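Local coordinates for acetylcholine-binding protein (Bulinus truncatus, PDB 2BJ0) that probably binds acetylcholine and other nicotinic ligands at its subunit interfaces, as a soluble pentameric homologue of the extracellular domain of nicotinic acetylcholine receptors, at residues A[8-13]-A[58-63]; A[51-56]-A[111-116]; A[72-77]-A[99-104]; A[79-84]-A[142-147]. One frame throughout, in Å; residues are numbered along the deposited sequence.

Interactions 2 and 3 hold neighbouring strand pairs of one sheet, since strand 109-121 of interaction 2 also pairs with strand 101-105 of interaction 3. Both are partly buried and combine regular antiparallel backbone bonds with side chains that reach a neighbouring subunit. The centre of interaction 2 lies about 5 Å from that of the chain. Interaction 4, between two loops, is the buried contact and depends on one aspartate gripped by several donors. Interaction 1 is more peripheral, its centre about 22 Å from that of the chain; there a helix meets a 3-10 turn through tyrosines, isoleucine and a bridging water. Met80 of segment 79-84 packs on both interaction 1 and interaction 3.

Interaction 1: residues A[8-13]-A[58-63]; sequences NQITGE and VPYYSS
Ile10, on the last turns of a helix, and Tyr61, in the 3-10 turn 59-61, bring the two backbones nearest, with CA atoms 7.7 Å apart. Ile10 meets two tyrosine rings, sliding past that of Tyr60: its CG1 lies 3.6 Å from Tyr60 CE1, while CD1 reaches Tyr61 CD1 at 3.7 Å. CG1 stands beside the backbone N, anti to the carbonyl carbon (chi1 -70°), where it touches both rings. Gln9 and Tyr60 reach toward each other tip to tip, with the amide only 24° from the ring plane and NE2 over one ring face; the closest approach is Gln9 CD to Tyr60 CE1, 3.5 Å. The same NE2 donates a nearly straight hydrogen bond to Glu13 OE2 (3.2 Å), meeting it from above the carboxylate plane. This bond links the two extended chains, and the other oxygen, Glu13 OE1, comes 2.9 Å from Tyr60 OH. A water joins the segments as well, donating to Ile10 O (2.8 Å) and bonding to Tyr61 OH. The contact thus seats the N-terminal helix 4-12 against the turn that follows strand 45-57, with Met80 packing on Ile10 and Tyr61, and Trp4 of a neighbouring subunit on Glu13.

Interaction 2: residues A[51-56]-A[111-116]; sequences WTQASW and IYVPSQ
Ala54 and Tyr112 form the antiparallel hydrogen-bonded pair at the centre of this contact: Ala54 N donates to Tyr112 O at 2.7 Å and Tyr112 N to Ala54 O at 2.9 Å. The second strand is broken at Val113 and Pro114; the proline has no N-H to offer, although its O still accepts from Thr52 N. Thr52 O is instead approached by carbon: Val113 CA makes a CH...O contact at 3.2 Å, and Pro114 CD lies 3.0 Å away. Among the polar side chains, Thr52 and Gln116 are bridged by a water that accepts from Thr52 OG1 (2.6 Å) and donates to Gln116 OE1 (2.8 Å). Ser115 OG, anti to its backbone N (chi1 -179°), sits at the edge of the Trp51 indole, near its plane and 3.1 Å from CD1. Carbon contacts fall on both sheet faces. Gln53 and Val113 lie side by side on the face of Trp51, and Val113 CG1 also meets Trp51 CB; on the Ala54 face Tyr112 CB meets the edge of the Trp56 ring, 4.0 Å from CZ3. Tyr112 OH is held by Asp100, and Gln53 NE2 by Glu156. A neighbouring subunit brings Trp142 edge-to-face with Trp51, its NE1 bonded to Val113 O, and packs Cys186 on Gln53. As in related receptors, these strands probably contribute to the complementary side of the ligand-binding pocket, the Trp51 strand supplying loop D and the Val113 strand loop E.

Interaction 3: residues A[72-77]-A[99-104]; sequences QVSLPV and ADRVVV
Arg101 and Pro76 lie side by side, pointing the same way, with Pro76 CD 3.8 Å above one guanidinium face and offset toward its rim. The arginine chain bends at chi3 (147°, placing NE), and the guanidinium edge is turned to Ser74. NH1 of Arg101 donates to Ser74 OG (3.1 Å) along a nearly straight line in the guanidinium plane, and also lies 2.8 Å from Ser74 O. Both polar ends continue into a neighbouring subunit, where Asp15 O accepts from Arg101 NH2 and Thr143 OG1 bonds to Ser74 OG. Beside Ser74, Val103 directs its CG1 obliquely at the Gln72 amide, 3.7 Å from CD.

Beneath these side chains runs an antiparallel strand pair, 72-76 with 101-104, part of the immunoglobulin-like beta scaffold of each subunit. Paired backbone bonds join Val73 with Val104 and Leu75 with Val102, among them Val104 N to Val73 O at 2.7 Å. Val73, Leu75, Val102 and Val104 share the other face, on which Leu75 CD1 crosses to Val104 CG2 at 3.8 Å and Met80 packs on Val102 and Val104. Where strand 72-76 ends, Val77 N donates to the carbonyl of Asp100, the centre of an inverse gamma turn. Val77 crosses the Asp100 side chain obliquely, and its CG2 lies 3.7 Å from Val102 CG1.

Interaction 4: residues A[79-84]-A[142-147]; sequences KMWTPD and WTHDNK
Asp84 and His144 form a His-carboxylate hydrogen bond between two loops on what is, as in related receptors, probably the principal side of the binding pocket: the Trp81-Thr82-Pro83-Asp84 stretch, matching the WxPD signature of the pentameric receptor family, and segment 142-147, which begins at Trp142 and is probably part of loop B. Asp84 CG stands between its backbone N and carbonyl carbon (chi1 65°), on the side of residues 143 and 144. ND1 of His144 donates to OD1 of Asp84 at 2.9 Å; the acceptor lies near the imidazole plane, whereas the imidazole comes from above the carboxylate plane, the two planes being 88° apart. Both donors to the second oxygen come from Thr143: OG1 donates to Asp84 OD2 at 2.6 Å, and N adds a weak bond. Ser141 OG, just before the second loop, also bonds to OD1, so a buried carboxylate is held at both oxygens. A main-chain bond from Trp142 N to Asp84 O (3.2 Å) adds a further link, next to the Trp142 carbonyl oxygen, which bonds to a CXS molecule, probably from the crystallisation liquor. Trp81 meets Trp56 edge-to-face and also approaches His144 with its plane almost perpendicular to the imidazole. In that pair Trp81 CZ2 stands 4.0 Å above one imidazole face, offset toward the rim, and His144 NE2 lies at the indole edge, 3.9 Å from Trp81 NE1.

Interaction 1: residues A[8-13]-A[58-63]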
loop_
_atom_site.group_PDB
_atom_site.type_symbol
_atom_site.label_atom_id
_atom_site.label_comp_id
_atom_site.label_asym_id
_atom_site.label_seq_id
_atom_site.Cartn_x
_atom_site.Cartn_y
_atom_site.Cartn_z
ATOM N N ASN A 8 18.247 11.246 -18.234
ATOM C CA ASN A 8 19.141 10.498 -17.372
ATOM C C ASN A 8 19.947 11.362 -16.400
ATOM O O ASN A 8 20.213 10.931 -15.282
ATOM C CB ASN A 8 20.075 9.623 -18.218
ATOM C CG ASN A 8 19.314 8.628 -19.087
ATOM O OD1 ASN A 8 18.091 8.411 -18.920
ATOM N ND2 ASN A 8 20.034 8.010 -20.024
ATOM N N GLN A 9 20.362 12.560 -16.813
ATOM C CA GLN A 9 20.939 13.523 -15.854
ATOM C C GLN A 9 19.858 13.980 -14.844
ATOM O O GLN A 9 20.088 13.973 -13.643
ATOM C CB GLN A 9 21.559 14.756 -16.566
ATOM C CG GLN A 9 22.068 15.813 -15.574
ATOM C CD GLN A 9 22.411 17.158 -16.195
ATOM O OE1 GLN A 9 22.168 17.374 -17.380
ATOM N NE2 GLN A 9 22.983 18.063 -15.389
ATOM N N ILE A 10 18.690 14.363 -15.351
ATOM C CA ILE A 10 17.560 14.865 -14.555
ATOM C C ILE A 10 17.128 13.839 -13.503
ATOM O O ILE A 10 17.019 14.147 -12.328
ATOM C CB ILE A 10 16.387 15.242 -15.491
ATOM C CG1 ILE A 10 16.726 16.491 -16.321
ATOM C CG2 ILE A 10 15.075 15.455 -14.698
ATOM C CD1 ILE A 10 15.679 16.868 -17.346
ATOM N N THR A 11 16.902 12.596 -13.922
ATOM C CA THR A 11 16.591 11.564 -12.952
ATOM C C THR A 11 17.778 11.276 -12.023
ATOM O O THR A 11 17.631 11.092 -10.803
ATOM C CB THR A 11 16.163 10.331 -13.722
ATOM O OG1 THR A 11 15.072 10.712 -14.573
ATOM C CG2 THR A 11 15.580 9.276 -12.754
ATOM N N GLY A 12 18.978 11.266 -12.586
ATOM C CA GLY A 12 20.170 11.062 -11.783
ATOM C C GLY A 12 20.357 12.053 -10.669
ATOM O O GLY A 12 20.927 11.703 -9.639
ATOM N N GLU A 13 19.917 13.298 -10.899
ATOM C CA GLU A 13 20.019 14.381 -9.932
ATOM C C GLU A 13 18.753 14.516 -9.086
ATOM O O GLU A 13 18.654 15.422 -8.264
ATOM C CB GLU A 13 20.293 15.718 -10.670
ATOM C CG GLU A 13 21.683 15.733 -11.278
ATOM C CD GLU A 13 22.123 17.061 -11.882
ATOM O OE1 GLU A 13 21.315 18.044 -11.854
ATOM O OE2 GLU A 13 23.299 17.100 -12.367
ATOM N N VAL A 58 13.471 25.087 -13.845
ATOM C CA VAL A 58 14.846 24.599 -13.899
ATOM C C VAL A 58 15.352 24.857 -15.317
ATOM O O VAL A 58 14.984 24.131 -16.248
ATOM C CB VAL A 58 14.955 23.077 -13.545
ATOM C CG1 VAL A 58 16.426 22.636 -13.475
ATOM C CG2 VAL A 58 14.239 22.765 -12.240
ATOM N N PRO A 59 16.125 25.928 -15.495
ATOM C CA PRO A 59 16.672 26.285 -16.812
ATOM C C PRO A 59 17.242 25.097 -17.629
ATOM O O PRO A 59 16.855 24.904 -18.779
ATOM C CB PRO A 59 17.740 27.315 -16.447
ATOM C CG PRO A 59 17.011 28.097 -15.301
ATOM C CD PRO A 59 16.516 26.911 -14.462
ATOM N N TYR A 60 18.099 24.282 -17.027
ATOM C CA TYR A 60 18.710 23.185 -17.786
ATOM C C TYR A 60 17.705 22.157 -18.394
ATOM O O TYR A 60 18.047 21.483 -19.363
ATOM C CB TYR A 60 19.891 22.554 -17.018
ATOM C CG TYR A 60 19.629 21.338 -16.123
ATOM C CD1 TYR A 60 19.558 20.057 -16.661
ATOM C CD2 TYR A 60 19.545 21.478 -14.749
ATOM C CE1 TYR A 60 19.363 18.934 -15.838
ATOM C CE2 TYR A 60 19.352 20.373 -13.909
ATOM C CZ TYR A 60 19.266 19.103 -14.467
ATOM O OH TYR A 60 19.076 18.020 -13.639
ATOM N N TYR A 61 16.478 22.094 -17.852
ATOM C CA TYR A 61 15.396 21.236 -18.365
ATOM C C TYR A 61 14.923 21.645 -19.753
ATOM O O TYR A 61 14.340 20.829 -20.472
ATOM C CB TYR A 61 14.150 21.202 -17.434
ATOM C CG TYR A 61 14.271 20.518 -16.072
ATOM C CD1 TYR A 61 15.502 20.090 -15.559
ATOM C CD2 TYR A 61 13.132 20.349 -15.270
ATOM C CE1 TYR A 61 15.599 19.508 -14.273
ATOM C CE2 TYR A 61 13.216 19.764 -14.002
ATOM C CZ TYR A 61 14.435 19.354 -13.510
ATOM O OH TYR A 61 14.486 18.785 -12.251
ATOM N N SER A 62 15.155 22.898 -20.139
ATOM C CA SER A 62 14.623 23.385 -21.431
ATOM C C SER A 62 15.154 22.600 -22.642
ATOM O O SER A 62 14.523 22.573 -23.686
ATOM C CB SER A 62 14.940 24.870 -21.632
ATOM O OG SER A 62 16.339 25.058 -21.799
ATOM N N SER A 63 16.313 21.969 -22.497
ATOM C CA SER A 63 16.901 21.199 -23.578
ATOM C C SER A 63 16.208 19.859 -23.785
ATOM O O SER A 63 16.583 19.081 -24.655
ATOM C CB SER A 63 18.371 20.968 -23.293
ATOM O OG SER A 63 19.069 22.161 -23.555
HETATM O O HOH W 1 15.890 16.327 -11.052
#

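Interaction 2: residues A[51-56]-A[111-116]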
loop_
_atom_site.group_PDB
_atom_site.type_symbol
_atom_site.label_atom_id
_atom_site.label_comp_id
_atom_site.label_asym_id
_atom_site.label_seq_id
_atom_site.Cartn_x
_atom_site.Cartn_y
_atom_site.Cartn_z
ATOM N N TRP A 51 -6.749 20.659 -4.571
ATOM C CA TRP A 51 -5.664 20.661 -5.549
ATOM C C TRP A 51 -4.616 21.653 -5.105
ATOM O O TRP A 51 -4.965 22.768 -4.731
ATOM C CB TRP A 51 -6.157 21.101 -6.922
ATOM C CG TRP A 51 -7.255 20.300 -7.512
ATOM C CD1 TRP A 51 -7.845 19.146 -7.003
ATOM C CD2 TRP A 51 -7.902 20.557 -8.760
ATOM N NE1 TRP A 51 -8.806 18.689 -7.880
ATOM C CE2 TRP A 51 -8.863 19.529 -8.963
ATOM C CE3 TRP A 51 -7.773 21.560 -9.741
ATOM C CZ2 TRP A 51 -9.688 19.489 -10.084
ATOM C CZ3 TRP A 51 -8.601 21.504 -10.873
ATOM C CH2 TRP A 51 -9.532 20.475 -11.028
ATOM N N THR A 52 -3.352 21.231 -5.136
ATOM C CA THR A 52 -2.186 22.063 -4.880
ATOM C C THR A 52 -1.565 22.292 -6.226
ATOM O O THR A 52 -1.238 21.337 -6.900
ATOM C CB THR A 52 -1.151 21.338 -3.985
ATOM O OG1 THR A 52 -1.641 21.292 -2.644
ATOM C CG2 THR A 52 0.146 22.184 -3.823
ATOM N N GLN A 53 -1.418 23.549 -6.636
ATOM C CA GLN A 53 -0.844 23.836 -7.932
ATOM C C GLN A 53 0.539 24.366 -7.702
ATOM O O GLN A 53 0.684 25.517 -7.314
ATOM C CB GLN A 53 -1.691 24.869 -8.701
ATOM C CG GLN A 53 -3.183 24.574 -8.710
ATOM C CD GLN A 53 -4.030 25.608 -9.460
ATOM O OE1 GLN A 53 -5.132 25.292 -9.886
ATOM N NE2 GLN A 53 -3.518 26.834 -9.619
ATOM N N ALA A 54 1.553 23.525 -7.907
ATOM C CA ALA A 54 2.919 23.899 -7.605
ATOM C C ALA A 54 3.717 24.116 -8.881
ATOM O O ALA A 54 3.705 23.262 -9.776
ATOM C CB ALA A 54 3.597 22.820 -6.757
ATOM N N SER A 55 4.430 25.240 -8.976
ATOM C CA SER A 55 5.337 25.398 -10.100
ATOM C C SER A 55 6.704 25.910 -9.724
ATOM O O SER A 55 6.873 26.620 -8.726
ATOM C CB SER A 55 4.719 26.188 -11.256
ATOM O OG SER A 55 3.995 27.297 -10.797
ATOM N N TRP A 56 7.693 25.498 -10.508
ATOM C CA TRP A 56 9.055 25.962 -10.311
ATOM C C TRP A 56 9.748 25.843 -11.647
ATOM O O TRP A 56 9.199 25.261 -12.551
ATOM C CB TRP A 56 9.767 25.191 -9.190
ATOM C CG TRP A 56 10.001 23.763 -9.514
ATOM C CD1 TRP A 56 11.157 23.206 -9.979
ATOM C CD2 TRP A 56 9.040 22.715 -9.464
ATOM N NE1 TRP A 56 10.980 21.858 -10.199
ATOM C CE2 TRP A 56 9.690 21.526 -9.874
ATOM C CE3 TRP A 56 7.692 22.643 -9.087
ATOM C CZ2 TRP A 56 9.029 20.298 -9.941
ATOM C CZ3 TRP A 56 7.045 21.396 -9.142
ATOM C CH2 TRP A 56 7.717 20.260 -9.571
ATOM N N ILE A 111 5.101 22.246 -13.919
ATOM C CA ILE A 111 3.870 22.365 -13.173
ATOM C C ILE A 111 3.502 20.982 -12.640
ATOM O O ILE A 111 3.634 19.969 -13.366
ATOM C CB ILE A 111 2.709 22.944 -14.052
ATOM C CG1 ILE A 111 3.123 24.307 -14.644
ATOM C CG2 ILE A 111 1.464 23.114 -13.179
ATOM C CD1 ILE A 111 2.156 24.948 -15.751
ATOM N N TYR A 112 3.075 20.957 -11.375
ATOM C CA TYR A 112 2.616 19.775 -10.695
ATOM C C TYR A 112 1.336 20.125 -9.905
ATOM O O TYR A 112 1.321 21.069 -9.105
ATOM C CB TYR A 112 3.739 19.266 -9.790
ATOM C CG TYR A 112 3.426 18.019 -8.983
ATOM C CD1 TYR A 112 2.805 16.903 -9.568
ATOM C CD2 TYR A 112 3.780 17.954 -7.646
ATOM C CE1 TYR A 112 2.516 15.745 -8.804
ATOM C CE2 TYR A 112 3.505 16.830 -6.868
ATOM C CZ TYR A 112 2.891 15.719 -7.454
ATOM O OH TYR A 112 2.650 14.615 -6.648
ATOM N N VAL A 113 0.260 19.371 -10.158
ATOM C CA VAL A 113 -1.037 19.647 -9.567
ATOM C C VAL A 113 -1.597 18.362 -9.015
ATOM O O VAL A 113 -2.421 17.747 -9.649
ATOM C CB VAL A 113 -2.050 20.249 -10.581
ATOM C CG1 VAL A 113 -3.362 20.671 -9.852
ATOM C CG2 VAL A 113 -1.458 21.450 -11.310
ATOM N N PRO A 114 -1.164 17.970 -7.826
ATOM C CA PRO A 114 -1.780 16.839 -7.154
ATOM C C PRO A 114 -3.196 17.155 -6.587
ATOM O O PRO A 114 -3.374 18.185 -5.947
ATOM C CB PRO A 114 -0.795 16.523 -6.005
ATOM C CG PRO A 114 0.008 17.759 -5.771
ATOM C CD PRO A 114 -0.061 18.572 -7.043
ATOM N N SER A 115 -4.186 16.292 -6.828
ATOM C CA SER A 115 -5.416 16.379 -6.057
ATOM C C SER A 115 -5.308 15.454 -4.842
ATOM O O SER A 115 -5.076 14.218 -5.030
ATOM C CB SER A 115 -6.619 16.013 -6.919
ATOM O OG SER A 115 -7.821 16.129 -6.143
ATOM N N GLN A 116 -5.472 15.986 -3.618
ATOM C CA GLN A 116 -5.367 15.129 -2.403
ATOM C C GLN A 116 -6.504 15.319 -1.427
ATOM O O GLN A 116 -7.022 16.438 -1.255
ATOM C CB GLN A 116 -4.052 15.357 -1.644
ATOM C CG GLN A 116 -2.767 15.269 -2.510
ATOM C CD GLN A 116 -1.596 15.934 -1.842
ATOM O OE1 GLN A 116 -1.469 17.190 -1.838
ATOM N NE2 GLN A 116 -0.751 15.141 -1.259
HETATM O O HOH W 2 -3.240 19.263 -2.420
#

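Interaction 3: residues A[72-77]-A[99-104]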
loop_
_atom_site.group_PDB
_atom_site.type_symbol
_atom_site.label_atom_id
_atom_site.label_comp_id
_atom_site.label_asym_id
_atom_site.label_seq_id
_atom_site.Cartn_x
_atom_site.Cartn_y
_atom_site.Cartn_z
ATOM N N GLN A 72 5.221 20.922 -24.739
ATOM C CA GLN A 72 5.452 20.520 -23.366
ATOM C C GLN A 72 5.363 18.997 -23.265
ATOM O O GLN A 72 4.918 18.335 -24.206
ATOM C CB GLN A 72 4.450 21.174 -22.436
ATOM C CG GLN A 72 3.021 20.999 -22.863
ATOM C CD GLN A 72 2.103 21.836 -22.028
ATOM O OE1 GLN A 72 2.419 23.001 -21.717
ATOM N NE2 GLN A 72 0.965 21.262 -21.641
ATOM N N VAL A 73 5.842 18.460 -22.145
ATOM C CA VAL A 73 5.856 17.023 -21.945
ATOM C C VAL A 73 5.453 16.737 -20.508
ATOM O O VAL A 73 5.891 17.419 -19.565
ATOM C CB VAL A 73 7.232 16.356 -22.362
ATOM C CG1 VAL A 73 8.335 16.728 -21.454
ATOM C CG2 VAL A 73 7.115 14.812 -22.447
ATOM N N SER A 74 4.585 15.748 -20.374
ATOM C CA SER A 74 4.188 15.206 -19.099
ATOM C C SER A 74 5.068 13.980 -18.768
ATOM O O SER A 74 5.265 13.095 -19.611
ATOM C CB SER A 74 2.709 14.817 -19.184
ATOM O OG SER A 74 2.282 14.015 -18.088
ATOM N N LEU A 75 5.604 13.950 -17.553
ATOM C CA LEU A 75 6.470 12.876 -17.092
ATOM C C LEU A 75 6.046 12.410 -15.711
ATOM O O LEU A 75 5.478 13.190 -14.929
ATOM C CB LEU A 75 7.923 13.333 -17.063
ATOM C CG LEU A 75 8.501 13.846 -18.394
ATOM C CD1 LEU A 75 9.632 14.857 -18.129
ATOM C CD2 LEU A 75 8.959 12.661 -19.229
ATOM N N PRO A 76 6.328 11.147 -15.396
ATOM C CA PRO A 76 6.078 10.646 -14.071
ATOM C C PRO A 76 6.931 11.440 -13.108
ATOM O O PRO A 76 8.081 11.772 -13.406
ATOM C CB PRO A 76 6.588 9.174 -14.123
ATOM C CG PRO A 76 6.586 8.819 -15.581
ATOM C CD PRO A 76 6.952 10.128 -16.264
ATOM N N VAL A 77 6.330 11.748 -11.980
ATOM C CA VAL A 77 6.938 12.381 -10.853
ATOM C C VAL A 77 8.235 11.744 -10.406
ATOM O O VAL A 77 9.131 12.446 -9.948
ATOM C CB VAL A 77 5.890 12.436 -9.717
ATOM C CG1 VAL A 77 6.469 12.214 -8.366
ATOM C CG2 VAL A 77 5.125 13.744 -9.789
ATOM N N ALA A 99 -3.492 11.302 -11.200
ATOM C CA ALA A 99 -2.273 10.692 -11.737
ATOM C C ALA A 99 -1.040 11.483 -11.300
ATOM O O ALA A 99 -1.059 12.706 -11.292
ATOM C CB ALA A 99 -2.348 10.650 -13.242
ATOM N N ASP A 100 0.032 10.789 -10.931
ATOM C CA ASP A 100 1.203 11.468 -10.362
ATOM C C ASP A 100 2.235 11.815 -11.429
ATOM O O ASP A 100 3.227 11.105 -11.612
ATOM C CB ASP A 100 1.822 10.613 -9.256
ATOM C CG ASP A 100 2.387 11.439 -8.126
ATOM O OD1 ASP A 100 2.160 12.677 -8.099
ATOM O OD2 ASP A 100 3.072 10.931 -7.213
ATOM N N ARG A 101 1.994 12.930 -12.122
ATOM C CA ARG A 101 2.798 13.342 -13.237
ATOM C C ARG A 101 3.004 14.853 -13.199
ATOM O O ARG A 101 2.159 15.564 -12.695
ATOM C CB ARG A 101 2.086 13.025 -14.524
ATOM C CG ARG A 101 2.013 11.576 -14.880
ATOM C CD ARG A 101 1.654 11.384 -16.327
ATOM N NE ARG A 101 2.309 10.194 -16.841
ATOM C CZ ARG A 101 3.185 10.150 -17.826
ATOM N NH1 ARG A 101 3.556 11.223 -18.483
ATOM N NH2 ARG A 101 3.680 8.985 -18.174
ATOM N N VAL A 102 4.131 15.315 -13.727
ATOM C CA VAL A 102 4.395 16.764 -13.891
ATOM C C VAL A 102 4.386 17.074 -15.382
ATOM O O VAL A 102 4.450 16.140 -16.228
ATOM C CB VAL A 102 5.751 17.198 -13.264
ATOM C CG1 VAL A 102 5.813 16.839 -11.771
ATOM C CG2 VAL A 102 6.926 16.577 -13.994
ATOM N N VAL A 103 4.301 18.362 -15.714
ATOM C CA VAL A 103 4.388 18.834 -17.089
ATOM C C VAL A 103 5.477 19.873 -17.190
ATOM O O VAL A 103 5.464 20.869 -16.465
ATOM C CB VAL A 103 3.085 19.461 -17.579
ATOM C CG1 VAL A 103 3.285 20.055 -18.985
ATOM C CG2 VAL A 103 1.926 18.435 -17.549
ATOM N N VAL A 104 6.420 19.602 -18.087
ATOM C CA VAL A 104 7.603 20.409 -18.309
ATOM C C VAL A 104 7.389 21.191 -19.607
ATOM O O VAL A 104 7.028 20.609 -20.627
ATOM C CB VAL A 104 8.857 19.513 -18.463
ATOM C CG1 VAL A 104 10.091 20.332 -18.580
ATOM C CG2 VAL A 104 8.972 18.550 -17.304
#

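Interaction 4: residues A[79-84]-A[142-147]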
loop_
_atom_site.group_PDB
_atom_site.type_symbol
_atom_site.label_atom_id
_atom_site.label_comp_id
_atom_site.label_asym_id
_atom_site.label_seq_id
_atom_site.Cartn_x
_atom_site.Cartn_y
_atom_site.Cartn_z
ATOM N N LYS A 79 10.592 10.795 -12.126
ATOM C CA LYS A 79 11.686 11.121 -13.057
ATOM C C LYS A 79 12.474 12.391 -12.698
ATOM O O LYS A 79 13.514 12.645 -13.280
ATOM C CB LYS A 79 11.164 11.229 -14.493
ATOM C CG LYS A 79 10.669 9.866 -15.020
ATOM C CD LYS A 79 11.772 8.846 -14.944
ATOM C CE LYS A 79 11.203 7.436 -14.766
ATOM N NZ LYS A 79 12.312 6.467 -14.568
ATOM N N MET A 80 11.990 13.176 -11.752
ATOM C CA MET A 80 12.723 14.391 -11.368
ATOM C C MET A 80 12.483 14.760 -9.920
ATOM O O MET A 80 11.595 14.204 -9.284
ATOM C CB MET A 80 12.311 15.538 -12.276
ATOM C CG MET A 80 10.864 15.887 -12.135
ATOM S SD MET A 80 10.493 17.474 -12.919
ATOM C CE MET A 80 10.516 16.890 -14.613
ATOM N N TRP A 81 13.296 15.662 -9.379
ATOM C CA TRP A 81 13.026 16.196 -8.067
ATOM C C TRP A 81 11.693 16.926 -8.126
ATOM O O TRP A 81 11.423 17.645 -9.099
ATOM C CB TRP A 81 14.126 17.176 -7.689
ATOM C CG TRP A 81 13.920 17.813 -6.360
ATOM C CD1 TRP A 81 14.375 17.360 -5.171
ATOM C CD2 TRP A 81 13.208 19.028 -6.086
ATOM N NE1 TRP A 81 13.995 18.213 -4.165
ATOM C CE2 TRP A 81 13.262 19.239 -4.704
ATOM C CE3 TRP A 81 12.494 19.952 -6.882
ATOM C CZ2 TRP A 81 12.666 20.353 -4.082
ATOM C CZ3 TRP A 81 11.905 21.067 -6.270
ATOM C CH2 TRP A 81 11.996 21.250 -4.888
ATOM N N THR A 82 10.880 16.752 -7.078
ATOM C CA THR A 82 9.640 17.519 -6.881
ATOM C C THR A 82 9.607 17.980 -5.432
ATOM O O THR A 82 10.252 17.380 -4.556
ATOM C CB THR A 82 8.352 16.693 -7.208
ATOM O OG1 THR A 82 8.363 15.477 -6.450
ATOM C CG2 THR A 82 8.338 16.235 -8.683
ATOM N N PRO A 83 8.913 19.084 -5.161
ATOM C CA PRO A 83 8.916 19.641 -3.796
ATOM C C PRO A 83 8.405 18.638 -2.763
ATOM O O PRO A 83 7.406 17.974 -3.001
ATOM C CB PRO A 83 7.943 20.821 -3.912
ATOM C CG PRO A 83 8.120 21.283 -5.345
ATOM C CD PRO A 83 8.169 19.947 -6.112
ATOM N N ASP A 84 9.066 18.555 -1.615
ATOM C CA ASP A 84 8.579 17.703 -0.532
ATOM C C ASP A 84 7.584 18.459 0.345
ATOM O O ASP A 84 7.786 18.578 1.546
ATOM C CB ASP A 84 9.746 17.160 0.294
ATOM C CG ASP A 84 10.512 18.261 1.028
ATOM O OD1 ASP A 84 10.597 19.391 0.460
ATOM O OD2 ASP A 84 11.022 18.095 2.168
ATOM N N TRP A 142 8.934 20.066 4.087
ATOM C CA TRP A 142 9.297 19.436 5.333
ATOM C C TRP A 142 10.771 19.566 5.659
ATOM O O TRP A 142 11.124 19.625 6.835
ATOM C CB TRP A 142 8.927 17.949 5.298
ATOM C CG TRP A 142 8.974 17.304 6.646
ATOM C CD1 TRP A 142 9.845 16.354 7.061
ATOM C CD2 TRP A 142 8.117 17.579 7.762
ATOM N NE1 TRP A 142 9.578 16.001 8.362
ATOM C CE2 TRP A 142 8.518 16.733 8.816
ATOM C CE3 TRP A 142 7.023 18.436 7.968
ATOM C CZ2 TRP A 142 7.883 16.721 10.057
ATOM C CZ3 TRP A 142 6.385 18.425 9.214
ATOM C CH2 TRP A 142 6.833 17.581 10.244
ATOM N N THR A 143 11.631 19.562 4.638
ATOM C CA THR A 143 13.062 19.444 4.882
ATOM C C THR A 143 13.972 20.407 4.157
ATOM O O THR A 143 15.180 20.275 4.320
ATOM C CB THR A 143 13.589 17.996 4.554
ATOM O OG1 THR A 143 13.452 17.765 3.144
ATOM C CG2 THR A 143 12.732 16.937 5.227
ATOM N N HIS A 144 13.418 21.353 3.383
ATOM C CA HIS A 144 14.216 22.406 2.719
ATOM C C HIS A 144 13.914 23.776 3.356
ATOM O O HIS A 144 12.790 24.258 3.297
ATOM C CB HIS A 144 13.907 22.469 1.201
ATOM C CG HIS A 144 14.239 21.204 0.447
ATOM N ND1 HIS A 144 13.332 20.176 0.276
ATOM C CD2 HIS A 144 15.365 20.821 -0.208
ATOM C CE1 HIS A 144 13.899 19.199 -0.417
ATOM N NE2 HIS A 144 15.131 19.566 -0.728
ATOM N N ASP A 145 14.908 24.384 3.985
ATOM C CA ASP A 145 14.727 25.721 4.625
ATOM C C ASP A 145 14.661 26.808 3.549
ATOM O O ASP A 145 14.855 26.512 2.375
ATOM C CB ASP A 145 15.844 26.000 5.648
ATOM C CG ASP A 145 17.226 26.085 5.009
ATOM O OD1 ASP A 145 17.353 26.567 3.865
ATOM O OD2 ASP A 145 18.259 25.687 5.579
ATOM N N ASN A 146 14.411 28.066 3.926
ATOM C CA ASN A 146 14.148 29.052 2.890
ATOM C C ASN A 146 15.394 29.634 2.237
ATOM O O ASN A 146 15.298 30.485 1.349
ATOM C CB ASN A 146 13.201 30.141 3.352
ATOM C CG ASN A 146 13.737 30.925 4.517
ATOM O OD1 ASN A 146 14.919 30.826 4.870
ATOM N ND2 ASN A 146 12.857 31.704 5.145
ATOM N N LYS A 147 16.556 29.150 2.657
ATOM C CA LYS A 147 17.790 29.397 1.916
ATOM C C LYS A 147 17.844 28.575 0.641
ATOM O O LYS A 147 18.522 28.956 -0.294
ATOM C CB LYS A 147 19.011 29.082 2.780
ATOM C CG LYS A 147 19.713 30.271 3.414
ATOM C CD LYS A 147 18.781 31.253 4.137
ATOM C CE LYS A 147 19.588 32.430 4.743
ATOM N NZ LYS A 147 18.765 33.677 4.974
#